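DNA polymerase III, beta subunit (Eubacterium rectale, PDB 3T0P) probably confers DNA tethering and processivity on DNA polymerases and other proteins, forming a ring-shaped head-to-tail homodimer around DNA. Local coordinates at residues Met50-Glu55 against Gly197-Glu202; Asn152-Gly157 against Lys192-Gly197; Val170-His175 against Glu241-Asp246; Asn222-Glu227 against Ser235-Gly240. All coordinates share one frame; numbering follows the deposited sequence.

Contact 1 (Met50-Glu55 against Gly197-Glu202); sequences MELGIE and GKTLQE. With ACT (acetate ion), chain T; EDO (1,2-ethanediol), chain X.
Leu52 and Lys198 both set CG anti to the backbone N (chi1 -180° in the leucine), but the lysine chain then bends at chi3 and again at chi4 (62°), and this last turn brings NZ to 3.8 Å from Leu52 CB. The root of the leucine thus lies against the ammonium end, while its two methyls reach other residues of the same helix. CD1 sits 3.6 Å from Thr199 OG1 and also touches the threonine methyl, a van der Waals contact; the hydroxyl finds its polar partner in Ser235. CD2 meets the helix farther on, 3.8 Å from Glu202 CB. Leu52 belongs to a strand of the antiparallel sheet that runs from the N-terminal into the central domain, and Lys198, Thr199 and Glu202 to the central-domain helix 197-206. The short strand and helix segments run at 28° to each other, with 9.8 Å between their axes, a distance bridged by Leu52 from the strand and by those three side chains from the helix. The polar side of the contact gathers round Lys198 NZ. It forms a salt bridge with Asp49 and donates to an acetate, probably from the crystallisation liquor, whose OXT is 2.7 Å away. Glu51 crosses the lysine chain at a slant and touches it with OE2, 3.7 Å from Lys198 CE and 4.1 Å from NZ, opposite charges beyond salt-bridge reach. An alanine in place of Lys198 would probably leave the Asp49 carboxylate without its ionic mate and open a gap beside Leu52 CB. Asp49 also accepts, through OD1, from the backbone N atoms of Glu51 and Leu52.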
loop_
_atom_site.group_PDB
_atom_site.type_symbol
_atom_site.label_atom_id
_atom_site.label_comp_id
_atom_site.label_asym_id
_atom_site.label_seq_id
_atom_site.Cartn_x
_atom_site.Cartn_y
_atom_site.Cartn_z
HETATM N N MSE B 50 24.743 7.491 -13.083
HETATM C CA MSE B 50 25.427 8.385 -14.042
HETATM C C MSE B 50 24.750 9.757 -14.142
HETATM O O MSE B 50 25.392 10.714 -14.576
HETATM C CB MSE B 50 25.607 7.772 -15.440
HETATM C CG MSE B 50 26.359 6.445 -15.426
HETATM SE SE MSE B 50 28.076 6.470 -14.470
HETATM C CE MSE B 50 29.137 7.460 -15.850
ATOM N N GLU B 51 23.478 9.859 -13.751
ATOM C CA GLU B 51 22.751 11.118 -13.688
ATOM C C GLU B 51 22.705 11.569 -12.213
ATOM O O GLU B 51 23.008 12.714 -11.896
ATOM C CB GLU B 51 21.335 10.980 -14.273
ATOM C CG GLU B 51 20.498 12.241 -14.138
ATOM C CD GLU B 51 19.211 12.253 -14.932
ATOM O OE1 GLU B 51 19.271 12.571 -16.142
ATOM O OE2 GLU B 51 18.143 11.970 -14.340
ATOM N N LEU B 52 22.310 10.653 -11.331
ATOM C CA LEU B 52 22.169 10.896 -9.903
ATOM C C LEU B 52 23.095 9.988 -9.113
ATOM O O LEU B 52 23.078 8.775 -9.292
ATOM C CB LEU B 52 20.709 10.660 -9.511
ATOM C CG LEU B 52 20.317 10.852 -8.069
ATOM C CD1 LEU B 52 20.230 12.325 -7.736
ATOM C CD2 LEU B 52 18.957 10.193 -7.799
ATOM N N GLY B 53 23.890 10.605 -8.247
ATOM C CA GLY B 53 24.813 9.956 -7.331
ATOM C C GLY B 53 24.435 10.243 -5.891
ATOM O O GLY B 53 24.085 11.374 -5.549
ATOM N N ILE B 54 24.430 9.211 -5.045
ATOM C CA ILE B 54 24.155 9.377 -3.624
ATOM C C ILE B 54 25.292 8.688 -2.885
ATOM O O ILE B 54 25.664 7.551 -3.185
ATOM C CB ILE B 54 22.744 8.944 -3.117
ATOM C CG1 ILE B 54 21.613 9.570 -3.954
ATOM C CG2 ILE B 54 22.566 9.324 -1.632
ATOM C CD1 ILE B 54 20.230 9.028 -3.649
ATOM N N GLU B 55 25.797 9.387 -1.882
ATOM C CA GLU B 55 26.913 9.025 -1.025
ATOM C C GLU B 55 26.522 9.242 0.412
ATOM O O GLU B 55 25.910 10.259 0.741
ATOM C CB GLU B 55 28.050 9.969 -1.387
ATOM C CG GLU B 55 29.458 9.485 -1.168
ATOM C CD GLU B 55 30.382 10.572 -1.671
ATOM O OE1 GLU B 55 30.490 11.619 -0.990
ATOM O OE2 GLU B 55 30.890 10.435 -2.807
ATOM N N GLY B 197 13.807 15.799 -12.975
ATOM C CA GLY B 197 12.650 15.442 -12.165
ATOM C C GLY B 197 12.931 14.280 -11.248
ATOM O O GLY B 197 12.602 14.338 -10.058
ATOM N N LYS B 198 13.603 13.237 -11.785
ATOM C CA LYS B 198 13.978 12.054 -11.007
ATOM C C LYS B 198 14.844 12.428 -9.775
ATOM O O LYS B 198 14.670 11.834 -8.730
ATOM C CB LYS B 198 14.711 11.041 -11.885
ATOM C CG LYS B 198 14.893 9.666 -11.219
ATOM C CD LYS B 198 15.550 8.630 -12.169
ATOM C CE LYS B 198 16.986 8.940 -12.597
ATOM N NZ LYS B 198 17.944 8.996 -11.453
ATOM N N THR B 199 15.755 13.410 -9.898
ATOM C CA THR B 199 16.611 13.843 -8.783
ATOM C C THR B 199 15.778 14.360 -7.623
ATOM O O THR B 199 16.011 13.981 -6.487
ATOM C CB THR B 199 17.579 14.910 -9.261
ATOM O OG1 THR B 199 18.494 14.279 -10.151
ATOM C CG2 THR B 199 18.308 15.604 -8.102
ATOM N N LEU B 200 14.821 15.224 -7.932
ATOM C CA LEU B 200 13.892 15.829 -6.987
ATOM C C LEU B 200 12.953 14.804 -6.406
ATOM O O LEU B 200 12.725 14.852 -5.202
ATOM C CB LEU B 200 13.130 16.981 -7.645
ATOM C CG LEU B 200 14.050 18.100 -8.166
ATOM C CD1 LEU B 200 13.249 19.133 -8.882
ATOM C CD2 LEU B 200 14.872 18.738 -7.041
ATOM N N GLN B 201 12.474 13.840 -7.209
ATOM C CA GLN B 201 11.603 12.768 -6.695
ATOM C C GLN B 201 12.363 11.871 -5.714
ATOM O O GLN B 201 11.846 11.575 -4.640
ATOM C CB GLN B 201 11.049 11.910 -7.836
ATOM C CG GLN B 201 9.936 12.561 -8.625
ATOM C CD GLN B 201 9.656 11.849 -9.936
ATOM O OE1 GLN B 201 10.499 11.124 -10.496
ATOM N NE2 GLN B 201 8.475 12.089 -10.494
ATOM N N GLU B 202 13.607 11.488 -6.052
ATOM C CA GLU B 202 14.415 10.615 -5.188
ATOM C C GLU B 202 14.859 11.330 -3.908
ATOM O O GLU B 202 14.886 10.711 -2.842
ATOM C CB GLU B 202 15.634 10.065 -5.949
ATOM C CG GLU B 202 15.263 9.161 -7.125
ATOM C CD GLU B 202 14.219 8.090 -6.848
ATOM O OE1 GLU B 202 14.350 7.384 -5.824
ATOM O OE2 GLU B 202 13.253 7.980 -7.636
HETATM C C ACT T . 17.013 6.132 -9.862
HETATM O O ACT T . 16.344 5.397 -9.153
HETATM O OXT ACT T . 17.197 7.292 -9.511
HETATM C CH3 ACT T . 17.541 5.584 -11.171
HETATM C C1 EDO X . 29.740 13.402 3.597
HETATM O O1 EDO X . 28.317 13.618 3.615
HETATM C C2 EDO X . 30.168 12.691 2.315
HETATM O O2 EDO X . 29.224 11.666 1.977
#

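Contact 2 (Asn152-Gly157 against Lys192-Gly197); sequences NKLMTG and KVVVPG
Thr156, whose carbonyl faces Gly197 across the contact, holds the carbonyl O of Lys153 with two donors. Its backbone N lies 3.1 Å from that oxygen, and its OG1, set between the backbone N and the carbonyl carbon (chi1 67°), donates to it as well; the modelled separation of the latter pair is very short and its exact value doubtful. One residue on, Gly157 N donates to Leu154 O, so the chain is wound into a compact turn with helical backbone angles. The turn then delivers Thr156 O to Gly197 N at 3.0 Å, a weak bond, bent to 128° at the hydrogen. Next to it the two backbones come very close: the CA atoms of Gly157 and Pro196 are 4.1 Å apart, and Gly157 CA is only 3.1 Å from Val195 O. A side chain at Gly157 would run into that oxygen and into Val194 CG1, which already lies 4.0 Å from the glycine CA. The apolar part of the contact is a methyl pair, Leu154 CD2 against Val194 CG2 at 3.8 Å, in which the two side chains cross at about a right angle. Tyr242 packs on Val194 too, and Val194 is also joined to Ile238 by a backbone hydrogen bond. Gly157 and Pro196 form an antiparallel, non-hydrogen-bonded pair where strand 157-163 begins and strand 187-196 ends. Pro196 also takes the N-cap position of helix 197-206, so this is a strand-to-helix corner of the sheet-and-helix domain that is repeated in the beta subunit of DNA polymerase III.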
loop_
_atom_site.group_PDB
_atom_site.type_symbol
_atom_site.label_atom_id
_atom_site.label_comp_id
_atom_site.label_asym_id
_atom_site.label_seq_id
_atom_site.Cartn_x
_atom_site.Cartn_y
_atom_site.Cartn_z
ATOM N N ASN B 152 10.541 16.396 -24.695
ATOM C CA ASN B 152 11.301 17.622 -24.417
ATOM C C ASN B 152 12.020 17.426 -23.083
ATOM O O ASN B 152 11.359 17.299 -22.051
ATOM C CB ASN B 152 10.381 18.856 -24.403
ATOM C CG ASN B 152 11.097 20.181 -24.255
ATOM O OD1 ASN B 152 11.971 20.367 -23.400
ATOM N ND2 ASN B 152 10.692 21.160 -25.046
ATOM N N LYS B 153 13.368 17.368 -23.116
ATOM C CA LYS B 153 14.204 17.094 -21.947
ATOM C C LYS B 153 14.011 18.139 -20.837
ATOM O O LYS B 153 13.895 17.759 -19.682
ATOM C CB LYS B 153 15.685 16.986 -22.348
ATOM C CG LYS B 153 16.551 16.261 -21.318
ATOM N N LEU B 154 13.933 19.430 -21.181
ATOM C CA LEU B 154 13.758 20.513 -20.207
ATOM C C LEU B 154 12.437 20.405 -19.417
ATOM O O LEU B 154 12.409 20.706 -18.223
ATOM C CB LEU B 154 13.844 21.867 -20.906
ATOM C CG LEU B 154 15.258 22.263 -21.345
ATOM C CD1 LEU B 154 15.216 23.307 -22.422
ATOM C CD2 LEU B 154 16.115 22.711 -20.155
HETATM N N MSE B 155 11.371 19.933 -20.063
HETATM C CA MSE B 155 10.062 19.742 -19.417
HETATM C C MSE B 155 10.081 18.633 -18.389
HETATM O O MSE B 155 9.199 18.616 -17.531
HETATM C CB MSE B 155 8.990 19.436 -20.444
HETATM C CG MSE B 155 8.546 20.650 -21.186
HETATM SE SE MSE B 155 6.945 20.354 -22.239
HETATM C CE MSE B 155 7.060 18.453 -22.881
ATOM N N THR B 156 11.072 17.712 -18.459
ATOM C CA THR B 156 11.217 16.599 -17.492
ATOM C C THR B 156 11.922 17.074 -16.216
ATOM O O THR B 156 11.961 16.343 -15.237
ATOM C CB THR B 156 11.928 15.393 -18.104
ATOM O OG1 THR B 156 13.283 15.736 -18.381
ATOM C CG2 THR B 156 11.252 14.897 -19.369
ATOM N N GLY B 157 12.450 18.290 -16.226
ATOM C CA GLY B 157 13.087 18.849 -15.046
ATOM C C GLY B 157 12.326 20.009 -14.439
ATOM O O GLY B 157 11.238 20.358 -14.899
ATOM N N LYS B 192 20.357 30.160 -12.588
ATOM C CA LYS B 192 19.207 29.643 -13.326
ATOM C C LYS B 192 19.595 28.273 -13.884
ATOM O O LYS B 192 20.399 28.191 -14.807
ATOM C CB LYS B 192 18.837 30.649 -14.440
ATOM C CG LYS B 192 17.369 30.691 -14.792
ATOM C CD LYS B 192 17.113 31.542 -16.034
ATOM C CE LYS B 192 15.745 31.257 -16.614
ATOM N NZ LYS B 192 15.338 32.247 -17.662
ATOM N N VAL B 193 19.092 27.198 -13.279
ATOM C CA VAL B 193 19.415 25.822 -13.673
ATOM C C VAL B 193 18.155 24.952 -13.743
ATOM O O VAL B 193 17.135 25.266 -13.119
ATOM C CB VAL B 193 20.469 25.168 -12.742
ATOM C CG1 VAL B 193 21.794 25.929 -12.784
ATOM C CG2 VAL B 193 19.954 25.000 -11.307
ATOM N N VAL B 194 18.246 23.841 -14.480
ATOM C CA VAL B 194 17.145 22.903 -14.622
ATOM C C VAL B 194 17.616 21.557 -14.036
ATOM O O VAL B 194 18.546 20.922 -14.555
ATOM C CB VAL B 194 16.617 22.787 -16.076
ATOM C CG1 VAL B 194 15.384 21.884 -16.145
ATOM C CG2 VAL B 194 16.297 24.160 -16.658
ATOM N N VAL B 195 16.986 21.175 -12.924
ATOM C CA VAL B 195 17.269 19.968 -12.166
ATOM C C VAL B 195 16.371 18.831 -12.689
ATOM O O VAL B 195 15.157 19.024 -12.729
ATOM C CB VAL B 195 17.073 20.175 -10.626
ATOM C CG1 VAL B 195 17.530 18.943 -9.845
ATOM C CG2 VAL B 195 17.798 21.441 -10.135
ATOM N N PRO B 196 16.932 17.639 -13.023
ATOM C CA PRO B 196 16.084 16.521 -13.473
ATOM C C PRO B 196 14.981 16.180 -12.466
ATOM O O PRO B 196 15.198 16.300 -11.259
ATOM C CB PRO B 196 17.076 15.354 -13.597
ATOM C CG PRO B 196 18.396 16.015 -13.830
ATOM C CD PRO B 196 18.362 17.257 -13.013
ATOM N N GLY B 197 13.807 15.799 -12.975
ATOM C CA GLY B 197 12.650 15.442 -12.165
ATOM C C GLY B 197 12.931 14.280 -11.248
ATOM O O GLY B 197 12.602 14.338 -10.058
#

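Contact 3 (Val170-His175 against Glu241-Asp246); sequences VSLDGH and EYFKID
Leu172 is the bump of this contact, and Tyr242, Phe243 and Ile245 shape the hollow that receives it. The leucine ends strand 166-172 of the central domain, while its partners lie in the connection leading toward strand 255-260 of the C-terminal domain. In relatives, a groove at this junction takes short peptide motifs of partner proteins, and the turn Asp173-His175 that follows Leu172 probably borders such a groove here. CG of Leu172 occupies the crowded position between its backbone N and carbonyl carbon (chi1 66°). The two methyls beyond it meet Phe243, Ile245 and Tyr242. CD1 lies over one face of the Phe243 ring, 4.1 Å from its centroid and 20° off the normal, a CH-pi contact. CD2 lies among the three side chains, 3.7 Å from Ile245 CG2 and 3.8 Å from Phe243 CD2. Leucine and tyrosine reach toward each other tip to tip, with Tyr242 OH 3.5 Å from Leu172 CG. The two aromatics also pack on one another: Phe243 CD2 stands over the centre of the Tyr242 ring, 3.6 Å above its plane. Val170 fills the flank, its CG1 4.0 Å from Tyr242 CE2. Beside this apolar fit, a single water joins the two segments: it accepts from Leu172 N at 2.8 Å and is hydrogen-bonded to Tyr242 OH at 3.2 Å.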
loop_
_atom_site.group_PDB
_atom_site.type_symbol
_atom_site.label_atom_id
_atom_site.label_comp_id
_atom_site.label_asym_id
_atom_site.label_seq_id
_atom_site.Cartn_x
_atom_site.Cartn_y
_atom_site.Cartn_z
ATOM N N VAL B 170 10.053 26.227 -10.850
ATOM C CA VAL B 170 9.099 26.146 -11.968
ATOM C C VAL B 170 9.101 24.755 -12.587
ATOM O O VAL B 170 10.164 24.195 -12.839
ATOM C CB VAL B 170 9.409 27.220 -13.067
ATOM C CG1 VAL B 170 8.383 27.211 -14.196
ATOM C CG2 VAL B 170 9.531 28.618 -12.486
ATOM N N SER B 171 7.900 24.227 -12.875
ATOM C CA SER B 171 7.681 23.023 -13.666
ATOM C C SER B 171 6.553 23.293 -14.664
ATOM O O SER B 171 5.679 24.126 -14.404
ATOM C CB SER B 171 7.373 21.818 -12.805
ATOM O OG SER B 171 6.174 22.017 -12.086
ATOM N N LEU B 172 6.607 22.641 -15.827
ATOM C CA LEU B 172 5.604 22.770 -16.868
ATOM C C LEU B 172 5.630 21.536 -17.763
ATOM O O LEU B 172 6.657 20.884 -17.896
ATOM C CB LEU B 172 5.747 24.085 -17.680
ATOM C CG LEU B 172 6.981 24.308 -18.557
ATOM C CD1 LEU B 172 6.739 23.849 -19.996
ATOM C CD2 LEU B 172 7.316 25.780 -18.617
ATOM N N ASP B 173 4.493 21.200 -18.356
ATOM C CA ASP B 173 4.400 20.020 -19.213
ATOM C C ASP B 173 3.741 20.347 -20.568
ATOM O O ASP B 173 3.510 19.444 -21.364
ATOM C CB ASP B 173 3.639 18.909 -18.475
ATOM C CG ASP B 173 2.214 19.264 -18.070
ATOM O OD1 ASP B 173 1.760 20.394 -18.392
ATOM O OD2 ASP B 173 1.537 18.403 -17.457
ATOM N N GLY B 174 3.459 21.624 -20.807
ATOM C CA GLY B 174 2.804 22.094 -22.028
ATOM C C GLY B 174 1.325 22.386 -21.872
ATOM O O GLY B 174 0.735 23.039 -22.737
ATOM N N HIS B 175 0.715 21.918 -20.763
ATOM C CA HIS B 175 -0.698 22.092 -20.422
ATOM C C HIS B 175 -0.902 22.945 -19.180
ATOM O O HIS B 175 -2.016 23.403 -18.933
ATOM C CB HIS B 175 -1.341 20.728 -20.183
ATOM C CG HIS B 175 -1.294 19.857 -21.389
ATOM N ND1 HIS B 175 -0.412 18.798 -21.474
ATOM C CD2 HIS B 175 -1.983 19.954 -22.547
ATOM C CE1 HIS B 175 -0.615 18.262 -22.665
ATOM N NE2 HIS B 175 -1.546 18.931 -23.349
ATOM N N GLU B 241 18.330 26.461 -22.929
ATOM C CA GLU B 241 17.605 27.641 -22.470
ATOM C C GLU B 241 16.190 27.230 -22.078
ATOM O O GLU B 241 15.477 26.660 -22.903
ATOM C CB GLU B 241 17.603 28.740 -23.546
ATOM N N TYR B 242 15.807 27.451 -20.804
ATOM C CA TYR B 242 14.464 27.108 -20.331
ATOM C C TYR B 242 13.453 28.057 -20.981
ATOM O O TYR B 242 13.818 29.157 -21.416
ATOM C CB TYR B 242 14.354 27.152 -18.790
ATOM C CG TYR B 242 13.164 26.397 -18.225
ATOM C CD1 TYR B 242 13.157 25.008 -18.166
ATOM C CD2 TYR B 242 12.047 27.074 -17.735
ATOM C CE1 TYR B 242 12.078 24.309 -17.629
ATOM C CE2 TYR B 242 10.957 26.385 -17.198
ATOM C CZ TYR B 242 10.977 25.002 -17.152
ATOM O OH TYR B 242 9.916 24.304 -16.637
ATOM N N PHE B 243 12.198 27.614 -21.062
ATOM C CA PHE B 243 11.073 28.338 -21.650
ATOM C C PHE B 243 10.928 29.750 -21.064
ATOM O O PHE B 243 11.104 29.942 -19.856
ATOM C CB PHE B 243 9.776 27.528 -21.432
ATOM C CG PHE B 243 9.939 26.066 -21.790
ATOM C CD1 PHE B 243 9.764 25.630 -23.099
ATOM C CD2 PHE B 243 10.329 25.134 -20.827
ATOM C CE1 PHE B 243 9.972 24.296 -23.441
ATOM C CE2 PHE B 243 10.532 23.796 -21.171
ATOM C CZ PHE B 243 10.352 23.387 -22.475
ATOM N N LYS B 244 10.637 30.734 -21.919
ATOM C CA LYS B 244 10.407 32.109 -21.470
ATOM C C LYS B 244 8.966 32.144 -20.977
ATOM O O LYS B 244 8.044 32.078 -21.787
ATOM C CB LYS B 244 10.719 33.171 -22.561
ATOM C CG LYS B 244 10.537 32.748 -24.023
ATOM N N ILE B 245 8.779 32.101 -19.647
ATOM C CA ILE B 245 7.448 32.008 -19.055
ATOM C C ILE B 245 6.941 33.343 -18.498
ATOM O O ILE B 245 5.726 33.495 -18.349
ATOM C CB ILE B 245 7.369 30.882 -17.978
ATOM C CG1 ILE B 245 8.427 31.026 -16.862
ATOM C CG2 ILE B 245 7.444 29.514 -18.629
ATOM C CD1 ILE B 245 7.915 31.664 -15.574
ATOM N N ASP B 246 7.846 34.293 -18.182
ATOM C CA ASP B 246 7.484 35.597 -17.610
ATOM C C ASP B 246 6.517 36.387 -18.511
ATOM O O ASP B 246 5.690 37.145 -17.997
ATOM C CB ASP B 246 8.736 36.421 -17.305
ATOM C CG ASP B 246 9.552 35.847 -16.158
ATOM O OD1 ASP B 246 9.102 35.963 -14.989
ATOM O OD2 ASP B 246 10.638 35.276 -16.427
HETATM O O HOH W 1 9.025 21.217 -16.154
#

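Contact 4 (Asn222-Glu227 against Ser235-Gly240); sequences NHIVFE and SRLIEG
Ile224 and Ser235 satisfy each other's backbone groups in both directions. Ile224 N donates to Ser235 O at 2.9 Å, with 167° at the hydrogen, and Ser235 N returns a bond of equal length to Ile224 O; in both the donor approaches nearly along the C=O axis. The third bond, Leu237 N to Asn222 O at 3.0 Å, is less regular: it bends to 140°, and the donor stands above the carbonyl plane, 44° out of it. Two of these acceptors are also approached by CA-H groups, Ser235 O by His223 CA at 3.3 Å and Asn222 O by Arg236 CA. The pattern is that of the beta hairpin of strands 223-228 and 231-236, in which His223 and Arg236 make the antiparallel non-hydrogen-bonded pair and Ile224 and Ser235 the hydrogen-bonded one. Ser235 OG donates to Arg236 O at 2.9 Å and is hydrogen-bonded to Thr199 OG1 of the neighbouring helix. His223 ND1, by contrast, is buried by the contact and has no partner in the model. The methyls of Leu237 divide between backbone and side chain: CD1 lies 3.6 Å from His223 N, and CD2 lies 3.8 Å from Ile224 CG2, the two side chains crossing at about a right angle. An alanine in place of Leu237 would probably open a gap beside Ile224 CG2 and leave the backbone of His223 less covered. Arg236 also bonds through its backbone to Glu51, just ahead of strand 52-58, the next strand of the sheet.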
loop_
_atom_site.group_PDB
_atom_site.type_symbol
_atom_site.label_atom_id
_atom_site.label_comp_id
_atom_site.label_asym_id
_atom_site.label_seq_id
_atom_site.Cartn_x
_atom_site.Cartn_y
_atom_site.Cartn_z
ATOM N N ASN B 222 27.443 22.351 -14.296
ATOM C CA ASN B 222 26.832 21.172 -14.887
ATOM C C ASN B 222 26.244 20.270 -13.824
ATOM O O ASN B 222 25.663 19.236 -14.162
ATOM C CB ASN B 222 27.912 20.396 -15.673
ATOM C CG ASN B 222 28.965 21.269 -16.317
ATOM O OD1 ASN B 222 30.110 21.348 -15.847
ATOM N ND2 ASN B 222 28.585 21.977 -17.375
ATOM N N HIS B 223 26.433 20.638 -12.534
ATOM C CA HIS B 223 26.008 19.837 -11.393
ATOM C C HIS B 223 25.325 20.629 -10.281
ATOM O O HIS B 223 25.551 21.827 -10.106
ATOM C CB HIS B 223 27.223 19.115 -10.796
ATOM C CG HIS B 223 27.868 18.158 -11.750
ATOM N ND1 HIS B 223 27.430 16.854 -11.867
ATOM C CD2 HIS B 223 28.854 18.367 -12.649
ATOM C CE1 HIS B 223 28.179 16.305 -12.809
ATOM N NE2 HIS B 223 29.047 17.180 -13.307
ATOM N N ILE B 224 24.466 19.926 -9.542
ATOM C CA ILE B 224 23.814 20.415 -8.338
ATOM C C ILE B 224 24.169 19.403 -7.243
ATOM O O ILE B 224 24.153 18.202 -7.496
ATOM C CB ILE B 224 22.301 20.683 -8.471
ATOM C CG1 ILE B 224 21.747 21.349 -7.179
ATOM C CG2 ILE B 224 21.506 19.415 -8.878
ATOM C CD1 ILE B 224 20.377 22.114 -7.378
ATOM N N VAL B 225 24.543 19.898 -6.061
ATOM C CA VAL B 225 24.917 19.099 -4.892
ATOM C C VAL B 225 24.016 19.507 -3.721
ATOM O O VAL B 225 23.825 20.691 -3.469
ATOM C CB VAL B 225 26.432 19.261 -4.553
ATOM C CG1 VAL B 225 26.827 18.467 -3.303
ATOM C CG2 VAL B 225 27.318 18.889 -5.749
ATOM N N PHE B 226 23.435 18.515 -3.048
ATOM C CA PHE B 226 22.618 18.658 -1.852
ATOM C C PHE B 226 23.321 17.957 -0.718
ATOM O O PHE B 226 23.648 16.789 -0.864
ATOM C CB PHE B 226 21.224 18.022 -2.042
ATOM C CG PHE B 226 20.403 18.561 -3.175
ATOM C CD1 PHE B 226 20.534 18.042 -4.461
ATOM C CD2 PHE B 226 19.447 19.544 -2.952
ATOM C CE1 PHE B 226 19.758 18.535 -5.508
ATOM C CE2 PHE B 226 18.672 20.025 -3.997
ATOM C CZ PHE B 226 18.841 19.525 -5.269
ATOM N N GLU B 227 23.573 18.652 0.397
ATOM C CA GLU B 227 24.159 18.033 1.590
ATOM C C GLU B 227 23.207 18.169 2.752
ATOM O O GLU B 227 22.682 19.243 2.984
ATOM C CB GLU B 227 25.504 18.632 1.996
ATOM C CG GLU B 227 26.483 18.915 0.886
ATOM C CD GLU B 227 27.808 19.302 1.502
ATOM O OE1 GLU B 227 27.820 20.229 2.342
ATOM O OE2 GLU B 227 28.800 18.579 1.264
ATOM N N SER B 235 23.811 15.555 -8.701
ATOM C CA SER B 235 23.026 15.346 -9.905
ATOM C C SER B 235 23.513 16.190 -11.037
ATOM O O SER B 235 23.898 17.345 -10.836
ATOM C CB SER B 235 21.554 15.645 -9.637
ATOM O OG SER B 235 20.740 15.585 -10.799
ATOM N N ARG B 236 23.474 15.624 -12.261
ATOM C CA ARG B 236 23.742 16.364 -13.492
ATOM C C ARG B 236 22.600 17.348 -13.695
ATOM O O ARG B 236 21.529 17.136 -13.149
ATOM C CB ARG B 236 23.828 15.423 -14.684
ATOM C CG ARG B 236 25.083 14.546 -14.757
ATOM C CD ARG B 236 25.325 13.998 -16.172
ATOM N NE ARG B 236 24.082 13.612 -16.858
ATOM C CZ ARG B 236 23.794 12.384 -17.287
ATOM N NH1 ARG B 236 24.675 11.398 -17.146
ATOM N NH2 ARG B 236 22.631 12.137 -17.879
ATOM N N LEU B 237 22.821 18.437 -14.422
ATOM C CA LEU B 237 21.782 19.410 -14.712
ATOM C C LEU B 237 21.356 19.264 -16.173
ATOM O O LEU B 237 22.121 18.747 -16.975
ATOM C CB LEU B 237 22.309 20.835 -14.440
ATOM C CG LEU B 237 22.595 21.183 -12.987
ATOM C CD1 LEU B 237 23.362 22.477 -12.911
ATOM C CD2 LEU B 237 21.301 21.253 -12.156
ATOM N N ILE B 238 20.146 19.713 -16.526
ATOM C CA ILE B 238 19.684 19.640 -17.919
ATOM C C ILE B 238 20.189 20.878 -18.681
ATOM O O ILE B 238 19.984 22.011 -18.231
ATOM C CB ILE B 238 18.151 19.485 -18.010
ATOM C CG1 ILE B 238 17.681 18.305 -17.138
ATOM C CG2 ILE B 238 17.723 19.336 -19.476
ATOM C CD1 ILE B 238 16.198 18.152 -16.977
ATOM N N GLU B 239 20.844 20.649 -19.833
ATOM C CA GLU B 239 21.399 21.721 -20.654
ATOM C C GLU B 239 20.330 22.347 -21.566
ATOM O O GLU B 239 19.391 21.663 -21.987
ATOM C CB GLU B 239 22.579 21.194 -21.486
ATOM N N GLY B 240 20.482 23.645 -21.837
ATOM C CA GLY B 240 19.580 24.403 -22.707
ATOM C C GLY B 240 18.866 25.585 -22.077
ATOM O O GLY B 240 18.776 25.709 -20.848
#

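How the contacts relate
Contacts 1, 2 and 4 meet around the start of helix 197-206. Contacts 1 and 2 share Gly197, their centres about 13 Å apart. Contact 4 lies nearer to contact 1, about 9 Å between centres, and joins it through Thr199 OG1 and Ser235 OG, 2.7 Å apart, and through neighbouring strands 52-58 and 231-236. Contacts 2 and 4 meet where Val194 O lies 2.8 Å from Ile238 N. Contact 3 packs on contact 2, with Val194 CG2 3.6 Å from Tyr242 CD1, and stands about 21 Å from contact 1 between centres. Contact 1, with its acetate, joins the N-terminal to the central domain; contact 3 lies by the link to the C-terminal domain, probably at the peptide groove known from relatives.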